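Local coordinates for hypothetical protein (Leishmania major, PDB 3LJN) that is of unknown function but, as an ankyrin-repeat protein, probably serves as a scaffold for binding other proteins, at residues T47-H58 and G76-P87. Sequence-based numbering, arbitrary orientation.
Sequences TIQNRFGCTALH and GEVHSLWHGQKP
With CG of His-58 set beside its own backbone N (chi1 -75°) and CG of Trp-82 swung anti to its N (chi1 -178°), the imidazole slips between Trp-82 and Pro-87 while the indole lies against Cys-54. Trp-82 CB lies over one imidazole face, and Pro-87 CG covers the opposite face, 3.8 Å from the centroid of the His-58 ring. At the ring edge, NE2 of His-58 gives a weak, bent hydrogen bond to Gln-85 O (3.0 Å, 134°), across to the neighbouring hairpin. At its other nitrogen, ND1, His-58 accepts from Thr-55 N, which is tilted from the ring plane; this completes a capping box with the N-cap Thr-55, whose OG1 weakly accepts from Leu-57 N. Cys-54 lays CB over the five-membered ring of Trp-82, and its SG sits 4.0 Å from the centroid of the Trp-82 six-membered ring. Ser-80 OG donates to Gly-53 O at 2.9 Å, tying the two loops together, while Val-78 CG2 meets Thr-55 OG1 tip to tip. In this Thr-Ala-Leu-His variant of the ankyrin Thr-Pro-Leu-His motif, one imidazole, engaged through both nitrogens and both faces, fastens helix 56-63 to the turn at 82-85, consistent with a probably neutral ring protonated at NE2.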
loop_
_atom_site.group_PDB
_atom_site.type_symbol
_atom_site.label_atom_id
_atom_site.label_comp_id
_atom_site.label_asym_id
_atom_site.label_seq_id
_atom_site.Cartn_x
_atom_site.Cartn_y
_atom_site.Cartn_z
ATOM N N THR A 47 -12.027 -22.833 15.441
ATOM C CA THR A 47 -12.572 -21.696 14.705
ATOM C C THR A 47 -14.094 -21.526 14.890
ATOM O O THR A 47 -14.781 -21.016 14.005
ATOM C CB THR A 47 -12.300 -21.866 13.208
ATOM O OG1 THR A 47 -12.817 -23.139 12.781
ATOM C CG2 THR A 47 -10.795 -21.768 12.901
ATOM N N ILE A 48 -14.608 -21.927 16.049
ATOM C CA ILE A 48 -16.043 -21.969 16.297
ATOM C C ILE A 48 -16.571 -20.557 16.619
ATOM O O ILE A 48 -16.012 -19.850 17.460
ATOM C CB ILE A 48 -16.353 -23.010 17.413
ATOM C CG1 ILE A 48 -17.850 -23.275 17.522
ATOM C CG2 ILE A 48 -15.745 -22.593 18.757
ATOM C CD1 ILE A 48 -18.186 -24.362 18.498
ATOM N N GLN A 49 -17.652 -20.156 15.948
ATOM C CA GLN A 49 -18.062 -18.749 15.939
ATOM C C GLN A 49 -19.316 -18.479 16.736
ATOM O O GLN A 49 -20.060 -19.393 17.064
ATOM C CB GLN A 49 -18.195 -18.180 14.514
ATOM C CG GLN A 49 -18.642 -19.138 13.426
ATOM C CD GLN A 49 -18.552 -18.522 12.013
ATOM O OE1 GLN A 49 -18.398 -17.305 11.837
ATOM N NE2 GLN A 49 -18.661 -19.379 10.996
ATOM N N ASN A 50 -19.491 -17.202 17.087
ATOM C CA ASN A 50 -20.668 -16.725 17.774
ATOM C C ASN A 50 -21.433 -15.948 16.739
ATOM O O ASN A 50 -20.893 -15.711 15.679
ATOM C CB ASN A 50 -20.291 -15.887 19.002
ATOM C CG ASN A 50 -19.762 -14.497 18.658
ATOM O OD1 ASN A 50 -19.731 -14.078 17.499
ATOM N ND2 ASN A 50 -19.349 -13.768 19.691
ATOM N N ARG A 51 -22.670 -15.549 17.019
ATOM C CA ARG A 51 -23.535 -14.989 15.962
ATOM C C ARG A 51 -22.933 -13.847 15.127
ATOM O O ARG A 51 -23.408 -13.603 14.033
ATOM C CB ARG A 51 -24.895 -14.566 16.525
ATOM C CG ARG A 51 -24.855 -13.425 17.526
ATOM C CD ARG A 51 -26.090 -13.448 18.402
ATOM N NE ARG A 51 -25.951 -12.622 19.604
ATOM C CZ ARG A 51 -26.446 -11.390 19.759
ATOM N NH1 ARG A 51 -27.116 -10.779 18.784
ATOM N NH2 ARG A 51 -26.259 -10.747 20.904
ATOM N N PHE A 52 -21.900 -13.171 15.641
ATOM C CA PHE A 52 -21.193 -12.083 14.931
ATOM C C PHE A 52 -19.919 -12.532 14.199
ATOM O O PHE A 52 -19.111 -11.700 13.781
ATOM C CB PHE A 52 -20.768 -10.973 15.912
ATOM C CG PHE A 52 -21.850 -10.523 16.835
ATOM C CD1 PHE A 52 -21.908 -10.998 18.135
ATOM C CD2 PHE A 52 -22.806 -9.625 16.410
ATOM C CE1 PHE A 52 -22.917 -10.586 19.000
ATOM C CE2 PHE A 52 -23.813 -9.211 17.261
ATOM C CZ PHE A 52 -23.869 -9.693 18.562
ATOM N N GLY A 53 -19.725 -13.833 14.055
ATOM C CA GLY A 53 -18.514 -14.347 13.442
ATOM C C GLY A 53 -17.240 -14.144 14.246
ATOM O O GLY A 53 -16.145 -14.222 13.702
ATOM N N CYS A 54 -17.360 -13.888 15.542
ATOM C CA CYS A 54 -16.175 -13.786 16.393
ATOM C C CYS A 54 -15.687 -15.185 16.773
ATOM O O CYS A 54 -16.493 -16.103 16.970
ATOM C CB CYS A 54 -16.465 -12.968 17.656
ATOM S SG CYS A 54 -15.053 -12.942 18.783
ATOM N N THR A 55 -14.366 -15.341 16.840
ATOM C CA THR A 55 -13.747 -16.604 17.216
ATOM C C THR A 55 -12.689 -16.345 18.260
ATOM O O THR A 55 -12.334 -15.197 18.530
ATOM C CB THR A 55 -13.026 -17.302 16.066
ATOM O OG1 THR A 55 -11.733 -16.723 15.911
ATOM C CG2 THR A 55 -13.786 -17.194 14.782
ATOM N N ALA A 56 -12.166 -17.421 18.827
ATOM C CA ALA A 56 -11.184 -17.325 19.888
ATOM C C ALA A 56 -10.028 -16.458 19.471
ATOM O O ALA A 56 -9.560 -15.648 20.248
ATOM C CB ALA A 56 -10.681 -18.709 20.250
ATOM N N LEU A 57 -9.559 -16.627 18.247
ATOM C CA LEU A 57 -8.377 -15.909 17.815
ATOM C C LEU A 57 -8.632 -14.397 17.712
ATOM O O LEU A 57 -7.815 -13.592 18.149
ATOM C CB LEU A 57 -7.881 -16.460 16.481
ATOM C CG LEU A 57 -6.499 -15.973 16.070
ATOM C CD1 LEU A 57 -5.553 -16.013 17.280
ATOM C CD2 LEU A 57 -5.954 -16.796 14.920
ATOM N N HIS A 58 -9.763 -14.009 17.136
ATOM C CA HIS A 58 -10.149 -12.613 17.126
ATOM C C HIS A 58 -9.982 -12.035 18.532
ATOM O O HIS A 58 -9.397 -10.967 18.705
ATOM C CB HIS A 58 -11.614 -12.447 16.708
ATOM C CG HIS A 58 -11.874 -12.633 15.244
ATOM N ND1 HIS A 58 -12.463 -13.767 14.735
ATOM C CD2 HIS A 58 -11.697 -11.800 14.193
ATOM C CE1 HIS A 58 -12.600 -13.643 13.427
ATOM N NE2 HIS A 58 -12.145 -12.456 13.071
ATOM N N GLY A 76 -5.638 -23.311 13.496
ATOM C CA GLY A 76 -6.789 -22.979 12.661
ATOM C C GLY A 76 -6.747 -21.634 11.961
ATOM O O GLY A 76 -6.570 -20.585 12.598
ATOM N N GLU A 77 -6.920 -21.681 10.641
ATOM C CA GLU A 77 -7.142 -20.491 9.826
ATOM C C GLU A 77 -8.582 -19.993 10.053
ATOM O O GLU A 77 -9.557 -20.732 9.784
ATOM C CB GLU A 77 -6.929 -20.852 8.351
ATOM C CG GLU A 77 -6.873 -19.694 7.367
ATOM C CD GLU A 77 -6.249 -20.109 6.016
ATOM O OE1 GLU A 77 -6.896 -20.865 5.239
ATOM O OE2 GLU A 77 -5.105 -19.681 5.728
ATOM N N VAL A 78 -8.715 -18.762 10.560
ATOM C CA VAL A 78 -10.023 -18.126 10.748
ATOM C C VAL A 78 -10.596 -17.692 9.406
ATOM O O VAL A 78 -9.983 -16.894 8.722
ATOM C CB VAL A 78 -9.911 -16.888 11.659
ATOM C CG1 VAL A 78 -11.081 -15.934 11.435
ATOM C CG2 VAL A 78 -9.818 -17.303 13.135
ATOM N N HIS A 79 -11.771 -18.217 9.048
ATOM C CA HIS A 79 -12.468 -17.867 7.790
ATOM C C HIS A 79 -13.732 -17.047 7.999
ATOM O O HIS A 79 -14.680 -17.151 7.233
ATOM C CB HIS A 79 -12.857 -19.142 7.028
ATOM C CG HIS A 79 -11.697 -19.837 6.397
ATOM N ND1 HIS A 79 -10.973 -19.277 5.363
ATOM C CD2 HIS A 79 -11.131 -21.041 6.657
ATOM C CE1 HIS A 79 -10.003 -20.110 5.018
ATOM N NE2 HIS A 79 -10.078 -21.186 5.786
ATOM N N SER A 80 -13.762 -16.246 9.045
ATOM C CA SER A 80 -14.905 -15.397 9.294
ATOM C C SER A 80 -14.401 -14.032 9.667
ATOM O O SER A 80 -13.244 -13.864 10.037
ATOM C CB SER A 80 -15.773 -15.967 10.412
ATOM O OG SER A 80 -15.081 -15.965 11.645
ATOM N N LEU A 81 -15.295 -13.062 9.574
ATOM C CA LEU A 81 -14.969 -11.672 9.806
ATOM C C LEU A 81 -15.782 -11.196 10.995
ATOM O O LEU A 81 -16.916 -11.622 11.180
ATOM C CB LEU A 81 -15.309 -10.860 8.558
ATOM C CG LEU A 81 -14.455 -11.209 7.336
ATOM C CD1 LEU A 81 -15.271 -11.147 6.057
ATOM C CD2 LEU A 81 -13.225 -10.313 7.258
ATOM N N TRP A 82 -15.198 -10.328 11.810
ATOM C CA TRP A 82 -15.896 -9.772 12.949
ATOM C C TRP A 82 -15.906 -8.266 12.796
ATOM O O TRP A 82 -14.858 -7.627 12.786
ATOM C CB TRP A 82 -15.219 -10.197 14.248
ATOM C CG TRP A 82 -15.905 -9.709 15.467
ATOM C CD1 TRP A 82 -17.243 -9.507 15.628
ATOM C CD2 TRP A 82 -15.296 -9.368 16.713
ATOM N NE1 TRP A 82 -17.506 -9.037 16.892
ATOM C CE2 TRP A 82 -16.326 -8.954 17.584
ATOM C CE3 TRP A 82 -13.977 -9.365 17.179
ATOM C CZ2 TRP A 82 -16.083 -8.545 18.897
ATOM C CZ3 TRP A 82 -13.735 -8.970 18.496
ATOM C CH2 TRP A 82 -14.782 -8.557 19.334
ATOM N N HIS A 83 -17.102 -7.701 12.667
ATOM C CA HIS A 83 -17.249 -6.319 12.253
ATOM C C HIS A 83 -16.314 -6.096 11.061
ATOM O O HIS A 83 -15.594 -5.115 11.004
ATOM C CB HIS A 83 -16.918 -5.360 13.408
ATOM C CG HIS A 83 -17.777 -5.540 14.630
ATOM N ND1 HIS A 83 -19.150 -5.657 14.568
ATOM C CD2 HIS A 83 -17.455 -5.584 15.948
ATOM C CE1 HIS A 83 -19.636 -5.784 15.792
ATOM N NE2 HIS A 83 -18.628 -5.743 16.646
ATOM N N GLY A 84 -16.303 -7.046 10.130
ATOM C CA GLY A 84 -15.537 -6.914 8.894
ATOM C C GLY A 84 -14.057 -7.196 8.999
ATOM O O GLY A 84 -13.326 -6.993 8.054
ATOM N N GLN A 85 -13.602 -7.695 10.132
ATOM C CA GLN A 85 -12.166 -7.834 10.343
ATOM C C GLN A 85 -11.704 -9.239 10.682
ATOM O O GLN A 85 -12.444 -10.050 11.233
ATOM C CB GLN A 85 -11.710 -6.852 11.418
ATOM C CG GLN A 85 -11.862 -5.401 10.965
ATOM C CD GLN A 85 -11.271 -4.435 11.953
ATOM O OE1 GLN A 85 -11.664 -4.428 13.130
ATOM N NE2 GLN A 85 -10.308 -3.611 11.494
ATOM N N LYS A 86 -10.449 -9.491 10.339
ATOM C CA LYS A 86 -9.790 -10.752 10.548
ATOM C C LYS A 86 -8.785 -10.519 11.665
ATOM O O LYS A 86 -8.322 -9.405 11.828
ATOM C CB LYS A 86 -9.058 -11.117 9.267
ATOM C CG LYS A 86 -9.224 -12.539 8.835
ATOM C CD LYS A 86 -10.576 -12.757 8.212
ATOM C CE LYS A 86 -10.624 -14.101 7.522
ATOM N NZ LYS A 86 -9.379 -14.339 6.701
ATOM N N PRO A 87 -8.406 -11.565 12.419
ATOM C CA PRO A 87 -7.552 -11.392 13.608
ATOM C C PRO A 87 -6.233 -10.632 13.432
ATOM O O PRO A 87 -5.766 -10.009 14.386
ATOM C CB PRO A 87 -7.274 -12.823 14.026
ATOM C CG PRO A 87 -8.501 -13.568 13.566
ATOM C CD PRO A 87 -8.757 -12.985 12.228
#